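Local coordinates for alpha-1,3-glucanase (Streptomyces thermodiastaticus, PDB 7C7D), which probably hydrolyses alpha-1,3-glucosidic linkages within alpha-1,3-glucan, as a thermostable glycoside hydrolase of family GH87, at residues G265-D278 with F291-P305. Sequence-based numbering, arbitrary orientation.
Sequences GSWYSVVHSSHFID and FAVIGEVTERVDSSP
Ser269, Val271 and Ser273 are laced to Ala292 and Ile294 by a parallel backbone ladder. Ala292 N donates to Ser269 O at 2.9 Å and Ile294 N to Val271 O, while Val271 N donates to Ala292 O at 2.8 Å. The last bond of the ladder, Ser273 N to Ile294 O, is long at 3.2 Å and bent. Just beyond it Ser274 takes over with its side chain: OG, set beside its own backbone N (chi1 -61°), accepts a straight bond of 2.9 Å from Glu296 N, and Val297 CG2 rests against the same serine. A water in the plane of the His272 ring, 2.8 Å from ND1, bridges to Ile294 O and Glu296 OE2; NE2 of this histidine bonds Asp246, and Glu296 OE1 forms a salt bridge with Lys144 NZ and a hydrogen bond with Tyr145 OH.

On the face carrying Val271 and Val293, the packing is apolar. Phe276, with CG anti to the backbone N (chi1 -179°), extends its ring under Val293 CG2, a CH-pi contact 4.2 Å from the centroid. Its far end meets the rim of the Phe291 ring, the planes at 66°, and Val271 CG2 touches Phe291 CD2. The other face pairs Val270 CG1 with Ala292 CB and Ile294 CD1. Farther along, His275 NE2 donates to Asp278 OD2 at 2.7 Å in the ring plane, and Pro305 CG packs against both.

Strands 245-248 and 323-325 continue the ladder on either side, making these successive rungs of a right-handed parallel beta-helix, as in pectate lyase-like folds. Main-chain bonds and stacked apolar side chains thus join neighbouring coils, and serine, histidine and water take over where the strands part.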
loop_
_atom_site.group_PDB
_atom_site.type_symbol
_atom_site.label_atom_id
_atom_site.label_comp_id
_atom_site.label_asym_id
_atom_site.label_seq_id
_atom_site.Cartn_x
_atom_site.Cartn_y
_atom_site.Cartn_z
ATOM N N GLY A 265 15.192 -8.016 14.952
ATOM C CA GLY A 265 14.151 -8.523 14.083
ATOM C C GLY A 265 12.827 -7.889 14.447
ATOM O O GLY A 265 12.543 -7.676 15.628
ATOM N N SER A 266 12.008 -7.582 13.441
ATOM C CA SER A 266 10.769 -6.855 13.677
ATOM C C SER A 266 9.721 -7.660 14.438
ATOM O O SER A 266 8.697 -7.088 14.824
ATOM C CB SER A 266 10.196 -6.370 12.349
ATOM O OG SER A 266 9.803 -7.479 11.565
ATOM N N TRP A 267 9.929 -8.957 14.649
ATOM C CA TRP A 267 9.046 -9.740 15.500
ATOM C C TRP A 267 9.533 -9.808 16.939
ATOM O O TRP A 267 8.840 -10.382 17.783
ATOM C CB TRP A 267 8.859 -11.155 14.935
ATOM C CG TRP A 267 8.099 -11.166 13.636
ATOM C CD1 TRP A 267 8.503 -10.628 12.441
ATOM C CD2 TRP A 267 6.803 -11.731 13.400
ATOM N NE1 TRP A 267 7.541 -10.831 11.482
ATOM C CE2 TRP A 267 6.490 -11.507 12.042
ATOM C CE3 TRP A 267 5.879 -12.411 14.202
ATOM C CZ2 TRP A 267 5.296 -11.942 11.468
ATOM C CZ3 TRP A 267 4.685 -12.841 13.626
ATOM C CH2 TRP A 267 4.408 -12.603 12.272
ATOM N N TYR A 268 10.688 -9.221 17.242
ATOM C CA TYR A 268 11.296 -9.309 18.567
ATOM C C TYR A 268 11.528 -7.960 19.225
ATOM O O TYR A 268 11.277 -7.817 20.426
ATOM C CB TYR A 268 12.634 -10.055 18.483
ATOM C CG TYR A 268 12.516 -11.413 17.849
ATOM C CD1 TYR A 268 11.930 -12.473 18.528
ATOM C CD2 TYR A 268 12.975 -11.634 16.559
ATOM C CE1 TYR A 268 11.818 -13.721 17.942
ATOM C CE2 TYR A 268 12.864 -12.873 15.967
ATOM C CZ TYR A 268 12.286 -13.912 16.662
ATOM O OH TYR A 268 12.177 -15.149 16.063
ATOM N N SER A 269 12.034 -6.978 18.482
ATOM C CA SER A 269 12.299 -5.644 19.009
ATOM C C SER A 269 11.166 -4.734 18.561
ATOM O O SER A 269 11.092 -4.361 17.388
ATOM C CB SER A 269 13.644 -5.131 18.501
ATOM O OG SER A 269 14.690 -6.037 18.820
ATOM N N VAL A 270 10.295 -4.360 19.495
ATOM C CA VAL A 270 9.030 -3.714 19.159
ATOM C C VAL A 270 8.950 -2.369 19.872
ATOM O O VAL A 270 8.920 -2.316 21.108
ATOM C CB VAL A 270 7.827 -4.603 19.510
ATOM C CG1 VAL A 270 6.533 -3.903 19.126
ATOM C CG2 VAL A 270 7.938 -5.946 18.795
ATOM N N VAL A 271 8.919 -1.291 19.095
ATOM C CA VAL A 271 8.709 0.061 19.600
ATOM C C VAL A 271 7.229 0.387 19.476
ATOM O O VAL A 271 6.627 0.191 18.409
ATOM C CB VAL A 271 9.555 1.074 18.810
ATOM C CG1 VAL A 271 9.079 2.502 19.072
ATOM C CG2 VAL A 271 11.042 0.906 19.112
ATOM N N HIS A 272 6.646 0.894 20.562
ATOM C CA HIS A 272 5.257 1.341 20.588
ATOM C C HIS A 272 5.286 2.861 20.562
ATOM O O HIS A 272 5.614 3.507 21.561
ATOM C CB HIS A 272 4.547 0.794 21.820
ATOM C CG HIS A 272 4.483 -0.700 21.838
ATOM N ND1 HIS A 272 3.458 -1.411 21.250
ATOM C CD2 HIS A 272 5.352 -1.623 22.316
ATOM C CE1 HIS A 272 3.680 -2.705 21.398
ATOM N NE2 HIS A 272 4.823 -2.861 22.041
ATOM N N SER A 273 4.983 3.430 19.399
ATOM C CA SER A 273 5.041 4.871 19.223
ATOM C C SER A 273 4.096 5.270 18.109
ATOM O O SER A 273 3.978 4.562 17.104
ATOM C CB SER A 273 6.451 5.311 18.836
ATOM O OG SER A 273 6.523 6.717 18.733
ATOM N N SER A 274 3.437 6.412 18.297
ATOM C CA SER A 274 2.624 7.031 17.264
ATOM C C SER A 274 3.266 8.296 16.711
ATOM O O SER A 274 2.603 9.057 16.004
ATOM C CB SER A 274 1.217 7.318 17.801
ATOM O OG SER A 274 0.575 6.120 18.204
ATOM N N HIS A 275 4.542 8.539 17.018
ATOM C CA HIS A 275 5.231 9.762 16.615
ATOM C C HIS A 275 6.723 9.514 16.783
ATOM O O HIS A 275 7.363 10.092 17.665
ATOM C CB HIS A 275 4.766 10.919 17.509
ATOM C CG HIS A 275 5.217 12.273 17.060
ATOM N ND1 HIS A 275 5.372 13.322 17.937
ATOM C CD2 HIS A 275 5.518 12.761 15.832
ATOM C CE1 HIS A 275 5.755 14.397 17.273
ATOM N NE2 HIS A 275 5.850 14.085 15.993
ATOM N N PHE A 276 7.285 8.628 15.962
ATOM C CA PHE A 276 8.588 8.050 16.275
ATOM C C PHE A 276 9.745 8.981 15.915
ATOM O O PHE A 276 10.516 9.388 16.790
ATOM C CB PHE A 276 8.727 6.674 15.617
ATOM C CG PHE A 276 10.030 5.994 15.907
ATOM C CD1 PHE A 276 10.377 5.644 17.203
ATOM C CD2 PHE A 276 10.916 5.718 14.885
ATOM C CE1 PHE A 276 11.579 5.013 17.467
ATOM C CE2 PHE A 276 12.121 5.091 15.139
ATOM C CZ PHE A 276 12.456 4.738 16.433
ATOM N N ILE A 277 9.896 9.317 14.633
ATOM C CA ILE A 277 10.901 10.273 14.180
ATOM C C ILE A 277 10.181 11.431 13.509
ATOM O O ILE A 277 9.333 11.214 12.638
ATOM C CB ILE A 277 11.923 9.624 13.227
ATOM C CG1 ILE A 277 12.829 8.664 14.003
ATOM C CG2 ILE A 277 12.752 10.686 12.506
ATOM C CD1 ILE A 277 13.661 7.747 13.104
ATOM N N ASP A 278 10.516 12.655 13.915
ATOM C CA ASP A 278 9.898 13.848 13.339
ATOM C C ASP A 278 10.962 14.935 13.306
ATOM O O ASP A 278 11.328 15.490 14.351
ATOM C CB ASP A 278 8.685 14.264 14.174
ATOM C CG ASP A 278 7.853 15.359 13.527
ATOM O OD1 ASP A 278 8.270 15.917 12.490
ATOM O OD2 ASP A 278 6.765 15.661 14.065
ATOM N N PHE A 291 13.437 -3.655 13.232
ATOM C CA PHE A 291 12.556 -3.528 14.387
ATOM C C PHE A 291 11.152 -3.170 13.925
ATOM O O PHE A 291 10.903 -2.928 12.742
ATOM C CB PHE A 291 13.100 -2.628 15.528
ATOM C CG PHE A 291 13.299 -1.165 15.177
ATOM C CD1 PHE A 291 14.408 -0.750 14.450
ATOM C CD2 PHE A 291 12.423 -0.197 15.663
ATOM C CE1 PHE A 291 14.616 0.598 14.175
ATOM C CE2 PHE A 291 12.629 1.150 15.395
ATOM C CZ PHE A 291 13.727 1.550 14.661
ATOM N N ALA A 292 10.221 -3.175 14.872
ATOM C CA ALA A 292 8.844 -2.796 14.603
ATOM C C ALA A 292 8.549 -1.451 15.248
ATOM O O ALA A 292 9.057 -1.146 16.332
ATOM C CB ALA A 292 7.874 -3.848 15.144
ATOM N N VAL A 293 7.747 -0.639 14.564
ATOM C CA VAL A 293 7.141 0.557 15.148
ATOM C C VAL A 293 5.643 0.405 14.971
ATOM O O VAL A 293 5.136 0.416 13.840
ATOM C CB VAL A 293 7.650 1.864 14.528
ATOM C CG1 VAL A 293 6.933 3.053 15.153
ATOM C CG2 VAL A 293 9.153 1.985 14.716
ATOM N N ILE A 294 4.941 0.222 16.085
ATOM C CA ILE A 294 3.510 -0.033 16.099
ATOM C C ILE A 294 2.868 1.041 16.964
ATOM O O ILE A 294 3.179 1.154 18.158
ATOM C CB ILE A 294 3.191 -1.444 16.614
ATOM C CG1 ILE A 294 3.969 -2.494 15.808
ATOM C CG2 ILE A 294 1.699 -1.701 16.555
ATOM C CD1 ILE A 294 3.704 -3.923 16.238
ATOM N N GLY A 295 1.992 1.840 16.361
ATOM C CA GLY A 295 1.358 2.940 17.051
ATOM C C GLY A 295 0.022 2.544 17.643
ATOM O O GLY A 295 -0.332 1.366 17.748
ATOM N N GLU A 296 -0.725 3.568 18.056
ATOM C CA GLU A 296 -2.075 3.414 18.582
ATOM C C GLU A 296 -3.033 4.337 17.843
ATOM O O GLU A 296 -4.040 4.778 18.397
ATOM C CB GLU A 296 -2.120 3.653 20.092
ATOM C CG GLU A 296 -1.281 2.664 20.884
ATOM C CD GLU A 296 -1.817 1.237 20.829
ATOM O OE1 GLU A 296 -3.044 1.062 20.669
ATOM O OE2 GLU A 296 -1.012 0.286 20.947
ATOM N N VAL A 297 -2.734 4.624 16.581
ATOM C CA VAL A 297 -3.528 5.567 15.805
ATOM C C VAL A 297 -4.811 4.883 15.356
ATOM O O VAL A 297 -4.780 3.796 14.759
ATOM C CB VAL A 297 -2.717 6.093 14.609
ATOM C CG1 VAL A 297 -3.577 6.996 13.744
ATOM C CG2 VAL A 297 -1.476 6.832 15.101
ATOM N N THR A 298 -5.947 5.504 15.664
ATOM C CA THR A 298 -7.250 4.948 15.334
ATOM C C THR A 298 -8.066 5.876 14.449
ATOM O O THR A 298 -9.216 5.560 14.124
ATOM C CB THR A 298 -8.038 4.627 16.611
ATOM O OG1 THR A 298 -8.417 5.854 17.237
ATOM C CG2 THR A 298 -7.187 3.822 17.587
ATOM N N GLU A 299 -7.504 7.007 14.043
ATOM C CA GLU A 299 -8.231 7.982 13.255
ATOM C C GLU A 299 -7.243 8.653 12.319
ATOM O O GLU A 299 -6.034 8.443 12.411
ATOM C CB GLU A 299 -8.896 9.020 14.153
ATOM C CG GLU A 299 -7.905 9.748 15.020
ATOM C CD GLU A 299 -8.538 10.341 16.251
ATOM O OE1 GLU A 299 -9.737 10.692 16.204
ATOM O OE2 GLU A 299 -7.831 10.446 17.268
ATOM N N ARG A 300 -7.769 9.479 11.425
ATOM C CA ARG A 300 -6.948 10.250 10.503
ATOM C C ARG A 300 -7.100 11.725 10.849
ATOM O O ARG A 300 -8.147 12.327 10.581
ATOM C CB ARG A 300 -7.345 9.971 9.059
ATOM C CG ARG A 300 -6.470 10.693 8.074
ATOM C CD ARG A 300 -6.909 10.394 6.683
ATOM N NE ARG A 300 -6.152 11.174 5.723
ATOM C CZ ARG A 300 -6.115 10.900 4.427
ATOM N NH1 ARG A 300 -6.799 9.867 3.953
ATOM N NH2 ARG A 300 -5.397 11.655 3.616
ATOM N N VAL A 301 -6.067 12.293 11.459
ATOM C CA VAL A 301 -5.999 13.714 11.784
ATOM C C VAL A 301 -4.934 14.306 10.871
ATOM O O VAL A 301 -3.731 14.156 11.116
ATOM C CB VAL A 301 -5.667 13.950 13.263
ATOM C CG1 VAL A 301 -5.712 15.440 13.592
ATOM C CG2 VAL A 301 -6.627 13.175 14.160
ATOM N N ASP A 302 -5.368 14.978 9.802
ATOM C CA ASP A 302 -4.423 15.368 8.762
ATOM C C ASP A 302 -3.359 16.324 9.285
ATOM O O ASP A 302 -2.212 16.279 8.827
ATOM C CB ASP A 302 -5.160 15.942 7.551
ATOM C CG ASP A 302 -5.671 14.855 6.620
ATOM O OD1 ASP A 302 -5.186 13.706 6.727
ATOM O OD2 ASP A 302 -6.547 15.147 5.777
ATOM N N SER A 303 -3.702 17.153 10.271
ATOM C CA SER A 303 -2.775 18.140 10.813
ATOM C C SER A 303 -1.828 17.576 11.868
ATOM O O SER A 303 -0.966 18.316 12.355
ATOM C CB SER A 303 -3.551 19.319 11.407
ATOM O OG SER A 303 -4.421 18.886 12.443
ATOM N N SER A 304 -1.961 16.302 12.239
ATOM C CA SER A 304 -1.134 15.724 13.287
ATOM C C SER A 304 -0.118 14.758 12.697
ATOM O O SER A 304 -0.495 13.871 11.919
ATOM C CB SER A 304 -2.006 14.989 14.308
ATOM O OG SER A 304 -1.268 14.736 15.488
ATOM N N PRO A 305 1.170 14.882 13.040
ATOM C CA PRO A 305 2.214 14.018 12.458
ATOM C C PRO A 305 2.290 12.661 13.152
ATOM O O PRO A 305 3.315 12.283 13.709
ATOM C CB PRO A 305 3.480 14.853 12.685
ATOM C CG PRO A 305 3.207 15.553 13.990
ATOM C CD PRO A 305 1.740 15.915 13.928
HETATM O O HOH W 1 1.574 0.516 20.326
#